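Local atomic coordinates of putative cytochrome P450 120 (Synechocystis sp., PDB entry 2VE3), a protein that binds heme and retinoic acid and probably works as a cytochrome P450 monooxygenase that inserts oxygen into its substrate. Residues 16-21 / 338-343; 133-136 / 140-143; 212-217 / 221-226; 307-312 / 396-401. All blocks are in the same frame, centred on the assembly; numbering follows the deposited sequence.

Contact 1: residues 16-21 / 338-343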
loop_
_atom_site.group_PDB
_atom_site.type_symbol
_atom_site.label_atom_id
_atom_site.label_comp_id
_atom_site.label_asym_id
_atom_site.label_seq_id
_atom_site.Cartn_x
_atom_site.Cartn_y
_atom_site.Cartn_z
ATOM N N GLY A 16 -27.685 8.417 -2.894
ATOM C CA GLY A 16 -27.111 7.097 -2.659
ATOM C C GLY A 16 -28.003 6.192 -1.826
ATOM O O GLY A 16 -28.780 6.678 -1.000
ATOM N N ASP A 17 -27.883 4.882 -2.048
ATOM C CA ASP A 17 -28.655 3.857 -1.321
ATOM C C ASP A 17 -27.941 3.332 -0.066
ATOM O O ASP A 17 -26.774 2.935 -0.124
ATOM C CB ASP A 17 -28.966 2.679 -2.244
ATOM C CG ASP A 17 -29.787 3.081 -3.449
ATOM O OD1 ASP A 17 -30.586 4.041 -3.338
ATOM O OD2 ASP A 17 -29.637 2.427 -4.505
ATOM N N PHE A 18 -28.656 3.336 1.055
ATOM C CA PHE A 18 -28.136 2.832 2.325
ATOM C C PHE A 18 -28.291 1.329 2.454
ATOM O O PHE A 18 -27.540 0.695 3.195
ATOM C CB PHE A 18 -28.816 3.521 3.513
ATOM C CG PHE A 18 -28.188 4.834 3.909
ATOM C CD1 PHE A 18 -26.872 5.131 3.581
ATOM C CD2 PHE A 18 -28.904 5.758 4.649
ATOM C CE1 PHE A 18 -26.300 6.335 3.964
ATOM C CE2 PHE A 18 -28.330 6.962 5.037
ATOM C CZ PHE A 18 -27.027 7.241 4.696
ATOM N N GLY A 19 -29.266 0.767 1.731
ATOM C CA GLY A 19 -29.548 -0.677 1.761
ATOM C C GLY A 19 -30.135 -1.155 3.082
ATOM O O GLY A 19 -30.780 -0.385 3.794
ATOM N N LEU A 20 -29.907 -2.427 3.405
ATOM C CA LEU A 20 -30.381 -3.029 4.659
ATOM C C LEU A 20 -29.767 -2.349 5.873
ATOM O O LEU A 20 -28.674 -1.796 5.772
ATOM C CB LEU A 20 -30.039 -4.524 4.703
ATOM C CG LEU A 20 -30.710 -5.411 3.657
ATOM C CD1 LEU A 20 -29.902 -6.676 3.339
ATOM C CD2 LEU A 20 -32.130 -5.738 4.093
ATOM N N PRO A 21 -30.460 -2.406 7.038
ATOM C CA PRO A 21 -29.834 -1.923 8.271
ATOM C C PRO A 21 -28.550 -2.704 8.561
ATOM O O PRO A 21 -28.479 -3.907 8.296
ATOM C CB PRO A 21 -30.896 -2.199 9.344
ATOM C CG PRO A 21 -32.171 -2.282 8.600
ATOM C CD PRO A 21 -31.822 -2.914 7.289
ATOM N N LYS A 338 -22.032 15.191 11.037
ATOM C CA LYS A 338 -21.183 14.729 12.138
ATOM C C LYS A 338 -21.383 13.233 12.446
ATOM O O LYS A 338 -22.517 12.757 12.564
ATOM C CB LYS A 338 -21.441 15.595 13.380
ATOM C CG LYS A 338 -20.831 15.060 14.659
ATOM C CD LYS A 338 -20.739 16.128 15.721
ATOM C CE LYS A 338 -20.144 15.563 16.990
ATOM N NZ LYS A 338 -21.047 14.534 17.592
ATOM N N GLY A 339 -20.280 12.491 12.556
ATOM C CA GLY A 339 -20.345 11.074 12.928
ATOM C C GLY A 339 -20.498 10.109 11.761
ATOM O O GLY A 339 -20.327 8.891 11.913
ATOM N N TRP A 340 -20.847 10.644 10.597
ATOM C CA TRP A 340 -20.832 9.859 9.375
ATOM C C TRP A 340 -19.372 9.752 8.966
ATOM O O TRP A 340 -18.540 10.556 9.409
ATOM C CB TRP A 340 -21.591 10.584 8.271
ATOM C CG TRP A 340 -23.087 10.531 8.337
ATOM C CD1 TRP A 340 -23.885 10.586 9.456
ATOM C CD2 TRP A 340 -23.971 10.493 7.211
ATOM N NE1 TRP A 340 -25.216 10.539 9.086
ATOM C CE2 TRP A 340 -25.293 10.493 7.715
ATOM C CE3 TRP A 340 -23.773 10.438 5.826
ATOM C CZ2 TRP A 340 -26.411 10.448 6.873
ATOM C CZ3 TRP A 340 -24.874 10.384 4.993
ATOM C CH2 TRP A 340 -26.178 10.391 5.517
ATOM N N LEU A 341 -19.072 8.772 8.118
ATOM C CA LEU A 341 -17.739 8.621 7.544
ATOM C C LEU A 341 -17.631 9.190 6.130
ATOM O O LEU A 341 -18.600 9.198 5.377
ATOM C CB LEU A 341 -17.350 7.145 7.489
ATOM C CG LEU A 341 -16.546 6.492 8.600
ATOM C CD1 LEU A 341 -17.062 6.848 9.985
ATOM C CD2 LEU A 341 -16.544 4.984 8.370
ATOM N N VAL A 342 -16.431 9.651 5.796
ATOM C CA VAL A 342 -16.063 10.040 4.451
ATOM C C VAL A 342 -14.961 9.098 4.000
ATOM O O VAL A 342 -14.060 8.760 4.779
ATOM C CB VAL A 342 -15.518 11.509 4.405
ATOM C CG1 VAL A 342 -15.205 11.943 2.977
ATOM C CG2 VAL A 342 -16.501 12.455 5.032
ATOM N N SER A 343 -15.041 8.661 2.744
ATOM C CA SER A 343 -13.981 7.868 2.119
ATOM C C SER A 343 -13.420 8.588 0.907
ATOM O O SER A 343 -14.176 8.958 -0.003
ATOM C CB SER A 343 -14.509 6.507 1.672
ATOM O OG SER A 343 -13.472 5.739 1.075
#
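F18 and W340 both hold CG beside their own backbone N and anti to the carbonyl carbon, with chi1 at -85° in F18 and -77° in W340, and these torsions send the two rings out toward each other, although the nearest CA atoms, F18 CA and W340 CA, are 12.3 Å apart. The side chains cross at about a right angle and meet as an offset edge-to-face pair. The phenyl group comes edge first, its CZ leading and the six-membered ring of the indole receiving it. F18 CZ comes to 3.4 Å from W340 CH2. W340 CZ3 is next, 3.8 Å from F18 CZ, and both partners are outer atoms of the six-membered ring. The ring centroids are 5.5 Å apart and the planes are inclined at 62°. It is a small, surface-lying touch, made by one side chain from each segment. With an alanine in place of W340, the edge of F18 would probably lose the aromatic group it meets, and a gap would open between the N-terminal loop and the sheet. K48 of strand 47-51 hydrogen-bonds to G16 O and makes a cation-pi contact with the F18 ring. The pair joins the loop before helix 26-31 to the residue just ahead of strand 341-345 in the mixed sheet of the P450 fold, where W340 also rests on N55 and I57 of strand 54-59 and its backbone pairs with L325 of strand 320-325.

Contact 2: residues 133-136 / 140-143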
loop_
_atom_site.group_PDB
_atom_site.type_symbol
_atom_site.label_atom_id
_atom_site.label_comp_id
_atom_site.label_asym_id
_atom_site.label_seq_id
_atom_site.Cartn_x
_atom_site.Cartn_y
_atom_site.Cartn_z
ATOM N N GLU A 133 17.049 -14.973 -10.396
ATOM C CA GLU A 133 17.810 -16.142 -10.820
ATOM C C GLU A 133 16.932 -17.397 -10.904
ATOM O O GLU A 133 16.947 -18.098 -11.918
ATOM C CB GLU A 133 19.015 -16.357 -9.893
ATOM C CG GLU A 133 19.663 -17.744 -10.021
ATOM C CD GLU A 133 21.139 -17.746 -9.679
ATOM O OE1 GLU A 133 21.895 -16.954 -10.287
ATOM O OE2 GLU A 133 21.546 -18.553 -8.818
ATOM N N GLN A 134 16.169 -17.666 -9.844
ATOM C CA GLN A 134 15.203 -18.762 -9.844
ATOM C C GLN A 134 14.191 -18.630 -10.992
ATOM O O GLN A 134 13.988 -19.583 -11.749
ATOM C CB GLN A 134 14.481 -18.869 -8.493
ATOM C CG GLN A 134 13.574 -20.109 -8.377
ATOM C CD GLN A 134 12.303 -19.870 -7.545
ATOM O OE1 GLN A 134 12.084 -18.775 -7.016
ATOM N NE2 GLN A 134 11.461 -20.903 -7.434
ATOM N N TRP A 135 13.577 -17.451 -11.131
ATOM C CA TRP A 135 12.559 -17.225 -12.174
ATOM C C TRP A 135 13.119 -17.300 -13.596
ATOM O O TRP A 135 12.446 -17.782 -14.510
ATOM C CB TRP A 135 11.820 -15.897 -11.974
ATOM C CG TRP A 135 11.166 -15.743 -10.630
ATOM C CD1 TRP A 135 10.597 -16.728 -9.867
ATOM C CD2 TRP A 135 11.005 -14.523 -9.899
ATOM N NE1 TRP A 135 10.097 -16.192 -8.701
ATOM C CE2 TRP A 135 10.340 -14.842 -8.693
ATOM C CE3 TRP A 135 11.362 -13.189 -10.145
ATOM C CZ2 TRP A 135 10.016 -13.869 -7.736
ATOM C CZ3 TRP A 135 11.047 -12.227 -9.190
ATOM C CH2 TRP A 135 10.382 -12.577 -7.999
ATOM N N GLY A 136 14.342 -16.817 -13.767
ATOM C CA GLY A 136 15.045 -16.909 -15.044
ATOM C C GLY A 136 15.373 -18.324 -15.510
ATOM O O GLY A 136 15.514 -18.554 -16.714
ATOM N N GLU A 140 7.616 -21.081 -17.950
ATOM C CA GLU A 140 6.575 -20.166 -17.505
ATOM C C GLU A 140 6.676 -19.894 -15.995
ATOM O O GLU A 140 6.852 -20.821 -15.192
ATOM C CB GLU A 140 5.203 -20.729 -17.861
ATOM C CG GLU A 140 4.017 -19.980 -17.248
ATOM C CD GLU A 140 2.681 -20.441 -17.799
ATOM O OE1 GLU A 140 2.655 -21.386 -18.618
ATOM O OE2 GLU A 140 1.652 -19.850 -17.433
ATOM N N VAL A 141 6.595 -18.616 -15.621
ATOM C CA VAL A 141 6.440 -18.234 -14.214
ATOM C C VAL A 141 5.028 -17.700 -13.968
ATOM O O VAL A 141 4.591 -16.766 -14.633
ATOM C CB VAL A 141 7.501 -17.205 -13.764
ATOM C CG1 VAL A 141 7.356 -16.885 -12.262
ATOM C CG2 VAL A 141 8.900 -17.725 -14.056
ATOM N N ILE A 142 4.304 -18.329 -13.041
ATOM C CA ILE A 142 3.052 -17.758 -12.514
ATOM C C ILE A 142 3.457 -16.688 -11.489
ATOM O O ILE A 142 3.686 -17.005 -10.315
ATOM C CB ILE A 142 2.141 -18.848 -11.883
ATOM C CG1 ILE A 142 1.855 -19.951 -12.910
ATOM C CG2 ILE A 142 0.848 -18.234 -11.321
ATOM C CD1 ILE A 142 0.994 -21.122 -12.374
ATOM N N TRP A 143 3.565 -15.431 -11.942
ATOM C CA TRP A 143 4.349 -14.426 -11.208
ATOM C C TRP A 143 3.738 -13.895 -9.925
ATOM O O TRP A 143 4.452 -13.699 -8.946
ATOM C CB TRP A 143 4.711 -13.217 -12.078
ATOM C CG TRP A 143 6.110 -12.735 -11.892
ATOM C CD1 TRP A 143 6.952 -13.031 -10.862
ATOM C CD2 TRP A 143 6.836 -11.858 -12.769
ATOM N NE1 TRP A 143 8.171 -12.408 -11.046
ATOM C CE2 TRP A 143 8.124 -11.685 -12.212
ATOM C CE3 TRP A 143 6.524 -11.210 -13.980
ATOM C CZ2 TRP A 143 9.103 -10.889 -12.824
ATOM C CZ3 TRP A 143 7.507 -10.431 -14.595
ATOM C CH2 TRP A 143 8.776 -10.277 -14.013
#
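W135, near the end of helix 121-137, packs against V141 and W143 just beyond the tight connection that takes the chain into strand 140-142, an edge strand of the three-stranded antiparallel sheet in this P450 fold. The W135 side chain leaves the helix with CG beside the backbone N (chi1 -56°), which lays the indole against V141 and W143. Its CB is 4.0 Å from V141 CG2, the methyl that also rests on the carbonyl of the same tryptophan, 3.6 Å from W135 O. Further out, W135 CD1 lies 4.0 Å from V141 CG1. Next to CD1, W135 NE1 is hydrogen-bonded to Q146 OE1 of helix 143-159, so this buried polar atom is satisfied. The six-membered ring offers a face to W143, which comes in edge first to form a T-shaped pair with planes at 79° and centroids 4.6 Å apart. F404 of helix 394-411 also touches W135, and W414 makes an edge-to-face contact with W143. At the junction W143 NE1 stands 3.3 Å above the W135 plane with its N-H directed at the ring, only 3.4 Å from W135 CE3.

Contact 3: residues 212-217 / 221-226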
loop_
_atom_site.group_PDB
_atom_site.type_symbol
_atom_site.label_atom_id
_atom_site.label_comp_id
_atom_site.label_asym_id
_atom_site.label_seq_id
_atom_site.Cartn_x
_atom_site.Cartn_y
_atom_site.Cartn_z
ATOM N N LYS A 212 11.460 -10.983 22.446
ATOM C CA LYS A 212 12.185 -11.442 23.647
ATOM C C LYS A 212 13.602 -11.950 23.352
ATOM O O LYS A 212 14.494 -11.861 24.195
ATOM C CB LYS A 212 11.387 -12.523 24.383
ATOM C CG LYS A 212 10.022 -12.063 24.913
ATOM C CD LYS A 212 10.145 -11.268 26.214
ATOM C CE LYS A 212 8.795 -11.053 26.873
ATOM N NZ LYS A 212 8.038 -12.335 26.977
ATOM N N ALA A 213 13.801 -12.487 22.156
ATOM C CA ALA A 213 15.125 -12.884 21.708
ATOM C C ALA A 213 16.025 -11.663 21.493
ATOM O O ALA A 213 17.168 -11.636 21.965
ATOM C CB ALA A 213 15.025 -13.717 20.442
ATOM N N ARG A 214 15.495 -10.650 20.802
ATOM C CA ARG A 214 16.250 -9.441 20.449
ATOM C C ARG A 214 16.630 -8.592 21.671
ATOM O O ARG A 214 17.642 -7.880 21.648
ATOM C CB ARG A 214 15.469 -8.614 19.410
ATOM C CG ARG A 214 16.007 -7.203 19.131
ATOM C CD ARG A 214 17.263 -7.213 18.280
ATOM N NE ARG A 214 16.943 -7.604 16.913
ATOM C CZ ARG A 214 17.006 -6.802 15.852
ATOM N NH1 ARG A 214 17.409 -5.542 15.969
ATOM N NH2 ARG A 214 16.680 -7.280 14.660
ATOM N N GLN A 215 15.819 -8.676 22.726
ATOM C CA GLN A 215 16.043 -7.920 23.967
ATOM C C GLN A 215 17.179 -8.477 24.822
ATOM O O GLN A 215 17.765 -7.754 25.621
ATOM C CB GLN A 215 14.762 -7.856 24.805
ATOM C CG GLN A 215 13.722 -6.883 24.268
ATOM C CD GLN A 215 12.350 -7.082 24.876
ATOM O OE1 GLN A 215 11.606 -6.122 25.064
ATOM N NE2 GLN A 215 12.003 -8.324 25.179
ATOM N N GLN A 216 17.471 -9.765 24.671
ATOM C CA GLN A 216 18.578 -10.393 25.390
ATOM C C GLN A 216 19.871 -10.287 24.574
ATOM O O GLN A 216 20.696 -11.207 24.566
ATOM C CB GLN A 216 18.243 -11.851 25.720
ATOM C CG GLN A 216 17.072 -12.013 26.690
ATOM C CD GLN A 216 16.927 -13.430 27.209
ATOM O OE1 GLN A 216 17.918 -14.099 27.524
ATOM N NE2 GLN A 216 15.681 -13.900 27.311
ATOM N N GLN A 217 20.033 -9.149 23.896
ATOM C CA GLN A 217 21.153 -8.901 22.987
ATOM C C GLN A 217 21.544 -7.418 22.967
ATOM O O GLN A 217 20.717 -6.559 23.285
ATOM C CB GLN A 217 20.811 -9.397 21.575
ATOM C CG GLN A 217 21.161 -10.865 21.367
ATOM C CD GLN A 217 20.425 -11.493 20.207
ATOM O OE1 GLN A 217 20.627 -11.118 19.050
ATOM N NE2 GLN A 217 19.572 -12.471 20.508
ATOM N N GLU A 221 20.183 -0.710 16.092
ATOM C CA GLU A 221 19.181 0.070 15.362
ATOM C C GLU A 221 19.362 -0.089 13.847
ATOM O O GLU A 221 19.159 0.853 13.076
ATOM C CB GLU A 221 19.232 1.552 15.763
ATOM C CG GLU A 221 18.717 1.857 17.169
ATOM C CD GLU A 221 19.780 1.661 18.242
ATOM O OE1 GLU A 221 20.815 2.362 18.180
ATOM O OE2 GLU A 221 19.579 0.821 19.153
ATOM N N GLU A 222 19.762 -1.290 13.436
ATOM C CA GLU A 222 19.974 -1.601 12.021
ATOM C C GLU A 222 18.648 -1.684 11.266
ATOM O O GLU A 222 18.554 -1.250 10.104
ATOM C CB GLU A 222 20.769 -2.910 11.869
ATOM N N ASP A 223 17.635 -2.214 11.957
ATOM C CA ASP A 223 16.307 -2.482 11.398
ATOM C C ASP A 223 15.165 -1.799 12.170
ATOM O O ASP A 223 15.397 -1.106 13.170
ATOM C CB ASP A 223 16.067 -4.000 11.333
ATOM C CG ASP A 223 16.111 -4.676 12.705
ATOM O OD1 ASP A 223 16.349 -4.006 13.729
ATOM O OD2 ASP A 223 15.895 -5.904 12.752
ATOM N N ALA A 224 13.933 -2.030 11.704
ATOM C CA ALA A 224 12.732 -1.436 12.288
ATOM C C ALA A 224 12.453 -1.906 13.719
ATOM O O ALA A 224 12.129 -1.087 14.578
ATOM C CB ALA A 224 11.519 -1.681 11.387
ATOM N N LEU A 225 12.582 -3.209 13.970
ATOM C CA LEU A 225 12.345 -3.781 15.306
ATOM C C LEU A 225 13.300 -3.218 16.370
ATOM O O LEU A 225 12.877 -2.874 17.477
ATOM C CB LEU A 225 12.421 -5.318 15.261
ATOM C CG LEU A 225 12.137 -6.083 16.562
ATOM C CD1 LEU A 225 10.746 -5.766 17.139
ATOM C CD2 LEU A 225 12.318 -7.589 16.389
ATOM N N GLY A 226 14.580 -3.126 16.016
ATOM C CA GLY A 226 15.593 -2.480 16.856
ATOM C C GLY A 226 15.279 -1.027 17.145
ATOM O O GLY A 226 15.368 -0.590 18.291
#
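The N-cap of helix 224-230 is D223, and its carboxylate is shared between the start of that helix and R214, which reaches over from the last turn of helix 192-215. D223 CG sits in the crowded position between the backbone N and the carbonyl carbon (chi1 61°), turning the carboxylate back over the first helical turn. There D223 OD1 accepts the capping bond from G226 N at 3.0 Å, the donor standing 45° above the carboxylate plane. From the other face of that plane R214 NH1 donates to the same D223 OD1 at 2.9 Å. R214 NH2, weakly hydrogen-bonded to M160 O as well, completes a two-pronged salt bridge with D223 OD2, although their modelled 2.5 Å separation is doubtfully short. Guanidinium and carboxylate are nearly coplanar, 7° apart, and the arginine chain bends at chi2 and chi3, bringing the guanidinium edge to the carboxylate. R214 NH1 also lies 3.7 Å from G226 CA, close enough that a CB at this glycine would crowd it. A leucine at D223 would probably leave the R214 charge without its mate and G226 N without its cap. L225 packs on I210 and I211 of helix 192-215 and on I248 of helix 241-272, while A224 rests on L251; the salt bridge thus sits at the start of the short helix 224-230, which packs on both longer helices.

Contact 4: residues 307-312 / 396-401. With HEM (protoporphyrin IX containing Fe), chain C.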
loop_
_atom_site.group_PDB
_atom_site.type_symbol
_atom_site.label_atom_id
_atom_site.label_comp_id
_atom_site.label_asym_id
_atom_site.label_seq_id
_atom_site.Cartn_x
_atom_site.Cartn_y
_atom_site.Cartn_z
ATOM N N VAL A 307 8.208 6.647 -14.635
ATOM C CA VAL A 307 7.474 5.394 -14.891
ATOM C C VAL A 307 6.798 4.920 -13.594
ATOM O O VAL A 307 5.632 4.481 -13.590
ATOM C CB VAL A 307 8.444 4.332 -15.450
ATOM C CG1 VAL A 307 7.791 2.957 -15.530
ATOM C CG2 VAL A 307 8.968 4.768 -16.802
ATOM N N LEU A 308 7.523 5.033 -12.488
ATOM C CA LEU A 308 7.032 4.521 -11.218
ATOM C C LEU A 308 5.919 5.404 -10.639
ATOM O O LEU A 308 4.934 4.875 -10.129
ATOM C CB LEU A 308 8.190 4.245 -10.248
ATOM C CG LEU A 308 9.191 3.170 -10.679
ATOM C CD1 LEU A 308 10.375 3.097 -9.706
ATOM C CD2 LEU A 308 8.542 1.784 -10.831
ATOM N N GLN A 309 6.032 6.727 -10.800
ATOM C CA GLN A 309 4.906 7.637 -10.537
ATOM C C GLN A 309 3.642 7.243 -11.325
ATOM O O GLN A 309 2.524 7.304 -10.800
ATOM C CB GLN A 309 5.262 9.102 -10.886
ATOM C CG GLN A 309 6.323 9.808 -9.971
ATOM C CD GLN A 309 5.786 10.174 -8.601
ATOM O OE1 GLN A 309 5.562 9.305 -7.748
ATOM N NE2 GLN A 309 5.590 11.462 -8.371
ATOM N N GLU A 310 3.835 6.854 -12.587
ATOM C CA GLU A 310 2.725 6.535 -13.477
ATOM C C GLU A 310 2.116 5.131 -13.263
ATOM O O GLU A 310 0.903 4.950 -13.436
ATOM C CB GLU A 310 3.120 6.788 -14.949
ATOM C CG GLU A 310 2.095 6.371 -16.010
ATOM C CD GLU A 310 0.779 7.129 -15.957
ATOM O OE1 GLU A 310 0.508 7.856 -14.976
ATOM O OE2 GLU A 310 -0.003 6.998 -16.923
ATOM N N VAL A 311 2.946 4.160 -12.885
ATOM C CA VAL A 311 2.442 2.842 -12.426
ATOM C C VAL A 311 1.474 3.046 -11.250
ATOM O O VAL A 311 0.327 2.599 -11.306
ATOM C CB VAL A 311 3.598 1.850 -12.045
ATOM C CG1 VAL A 311 3.062 0.644 -11.313
ATOM C CG2 VAL A 311 4.345 1.371 -13.277
ATOM N N LEU A 312 1.932 3.741 -10.204
ATOM C CA LEU A 312 1.122 4.034 -9.001
ATOM C C LEU A 312 -0.119 4.870 -9.312
ATOM O O LEU A 312 -1.126 4.804 -8.591
ATOM C CB LEU A 312 1.966 4.766 -7.934
ATOM C CG LEU A 312 3.182 4.049 -7.315
ATOM C CD1 LEU A 312 3.915 4.950 -6.340
ATOM C CD2 LEU A 312 2.826 2.720 -6.656
ATOM N N PHE A 396 10.638 3.672 1.642
ATOM C CA PHE A 396 10.866 2.235 1.608
ATOM C C PHE A 396 10.237 1.599 0.362
ATOM O O PHE A 396 10.877 0.784 -0.298
ATOM C CB PHE A 396 10.326 1.535 2.854
ATOM C CG PHE A 396 10.639 0.066 2.889
ATOM C CD1 PHE A 396 11.839 -0.388 3.431
ATOM C CD2 PHE A 396 9.774 -0.856 2.310
ATOM C CE1 PHE A 396 12.148 -1.752 3.450
ATOM C CE2 PHE A 396 10.068 -2.223 2.318
ATOM C CZ PHE A 396 11.263 -2.677 2.885
ATOM N N ALA A 397 8.975 1.948 0.084
ATOM C CA ALA A 397 8.262 1.485 -1.103
ATOM C C ALA A 397 9.000 1.859 -2.385
ATOM O O ALA A 397 9.169 1.006 -3.263
ATOM C CB ALA A 397 6.869 2.052 -1.137
ATOM N N ARG A 398 9.411 3.138 -2.493
ATOM C CA ARG A 398 10.048 3.657 -3.718
ATOM C C ARG A 398 11.402 3.032 -3.940
ATOM O O ARG A 398 11.756 2.727 -5.085
ATOM C CB ARG A 398 10.180 5.187 -3.712
ATOM C CG ARG A 398 8.915 5.899 -4.119
ATOM C CD ARG A 398 8.991 7.395 -3.836
ATOM N NE ARG A 398 7.860 8.078 -4.449
ATOM C CZ ARG A 398 7.250 9.147 -3.955
ATOM N NH1 ARG A 398 7.646 9.684 -2.804
ATOM N NH2 ARG A 398 6.226 9.677 -4.615
ATOM N N LEU A 399 12.150 2.855 -2.840
ATOM C CA LEU A 399 13.400 2.104 -2.851
ATOM C C LEU A 399 13.238 0.706 -3.455
ATOM O O LEU A 399 13.955 0.356 -4.394
ATOM C CB LEU A 399 13.975 1.964 -1.433
ATOM C CG LEU A 399 15.295 1.195 -1.335
ATOM C CD1 LEU A 399 16.429 2.036 -1.890
ATOM C CD2 LEU A 399 15.587 0.811 0.105
ATOM N N GLU A 400 12.295 -0.076 -2.922
ATOM C CA GLU A 400 12.113 -1.457 -3.370
ATOM C C GLU A 400 11.608 -1.534 -4.814
ATOM O O GLU A 400 12.010 -2.414 -5.560
ATOM C CB GLU A 400 11.181 -2.240 -2.431
ATOM C CG GLU A 400 11.189 -3.747 -2.696
ATOM C CD GLU A 400 10.387 -4.580 -1.711
ATOM O OE1 GLU A 400 10.218 -4.177 -0.531
ATOM O OE2 GLU A 400 9.946 -5.678 -2.123
ATOM N N MET A 401 10.733 -0.613 -5.196
ATOM C CA MET A 401 10.240 -0.532 -6.568
ATOM C C MET A 401 11.387 -0.213 -7.533
ATOM O O MET A 401 11.511 -0.824 -8.597
ATOM C CB MET A 401 9.143 0.528 -6.665
ATOM C CG MET A 401 7.808 0.123 -6.052
ATOM S SD MET A 401 6.505 1.340 -6.323
ATOM C CE MET A 401 6.833 2.507 -4.999
HETATM C CHA HEM C . -0.422 5.071 5.277
HETATM C CHB HEM C . -0.291 3.928 0.554
HETATM C CHC HEM C . 3.750 1.316 1.278
HETATM C CHD HEM C . 3.324 1.976 6.037
HETATM C C1A HEM C . -0.752 5.020 3.929
HETATM C C2A HEM C . -1.858 5.686 3.264
HETATM C C3A HEM C . -1.800 5.375 1.954
HETATM C C4A HEM C . -0.680 4.489 1.758
HETATM C CMA HEM C . -2.751 5.828 0.831
HETATM C CAA HEM C . -2.872 6.632 3.949
HETATM C CBA HEM C . -4.131 5.910 4.420
HETATM C CGA HEM C . -4.949 6.903 5.218
HETATM O O1A HEM C . -5.391 7.922 4.609
HETATM O O2A HEM C . -5.158 6.679 6.447
HETATM C C1B HEM C . 0.836 3.159 0.331
HETATM C C2B HEM C . 1.345 2.721 -0.961
HETATM C C3B HEM C . 2.470 2.004 -0.759
HETATM C C4B HEM C . 2.695 1.965 0.663
HETATM C CMB HEM C . 0.682 3.058 -2.315
HETATM C CAB HEM C . 3.395 1.289 -1.797
HETATM C CBB HEM C . 3.652 1.779 -3.021
HETATM C C1C HEM C . 4.034 1.295 2.623
HETATM C C2C HEM C . 5.193 0.693 3.249
HETATM C C3C HEM C . 5.083 0.873 4.572
HETATM C C4C HEM C . 3.829 1.586 4.815
HETATM C CMC HEM C . 6.362 0.006 2.490
HETATM C CAC HEM C . 6.098 0.443 5.671
HETATM C CBC HEM C . 6.281 -0.825 6.057
HETATM C C1D HEM C . 2.234 2.789 6.275
HETATM C C2D HEM C . 1.696 3.052 7.583
HETATM C C3D HEM C . 0.521 4.011 7.358
HETATM C C4D HEM C . 0.487 4.254 5.928
HETATM C CMD HEM C . 2.202 2.470 8.929
HETATM C CAD HEM C . -0.424 4.622 8.418
HETATM C CBD HEM C . -0.040 6.088 8.605
HETATM C CGD HEM C . -0.910 6.734 9.657
HETATM O O1D HEM C . -0.544 7.854 10.094
HETATM O O2D HEM C . -1.958 6.156 10.074
HETATM N NA HEM C . -0.061 4.303 2.982
HETATM N NB HEM C . 1.677 2.663 1.303
HETATM N NC HEM C . 3.212 1.824 3.603
HETATM N ND HEM C . 1.513 3.520 5.326
HETATM FE FE HEM C . 1.784 3.290 3.247
HETATM O O HOH W 1 7.203 6.954 -6.927
#
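M401 meets two leucines of helix 302-314 in different ways. It slides past L308 in the opposite direction, with L308 CD1 4.2 Å from M401 CB, but meets L312 tip to tip, with M401 SD 3.9 Å from L312 CD2. A bend at the last torsion of M401 (chi3 -83°) turns its methyl toward the porphyrin, placing M401 CE 3.8 Å from HEM CBB, the end of a vinyl group. L312 CD2 lies equally close to HEM CBB, and A397 CB, 3.6 Å from HEM CAB, closes on the same vinyl. The two helix segments cross at 114°. Toward the more exposed side of the contact, Q309 and R398 approach with amide and guanidinium planes 62° apart. R398 NH2 donates to Q309 OE1 at 3.2 Å, while water 1 donates a hydrogen bond to Q309 OE1 and accepts one from R398 NE at 2.8 Å. R398 NH1 turns instead to a salt bridge with E395. Helix 302-314 also carries E310, which pairs with R313, the ExxR motif of P450s, and with R366, giving the Glu-Arg-Arg triad of the family. The chemistry thus divides in two: apolar groups pack against a heme vinyl in the interior, and beside them Q309 OE1, taking two donors, probably fixes the amide's rotation and helps to keep the arginine plane from turning.

Along the chain, contact 1 opens first and encloses contacts 2 and 3, which follow in series, while its second segment falls between the two segments of contact 4, so contacts 1 and 4 interlock. Contact 1 lies apart, on the mixed sheet, its centre 45 Å from that of contact 2 on the opposite side of the chain's centre. Contacts 2 and 4 have nearest atoms about 9 Å apart and share helix 394-411, since W135 and W143 rest on F404 and L408. Contacts 3 and 4, about 8 Å apart at their nearest atoms, both pack on helix 241-272. The helices beside the heme thus connect contact 4 with a helix-strand junction (contact 2) and a helix-helix junction (contact 3) at the periphery.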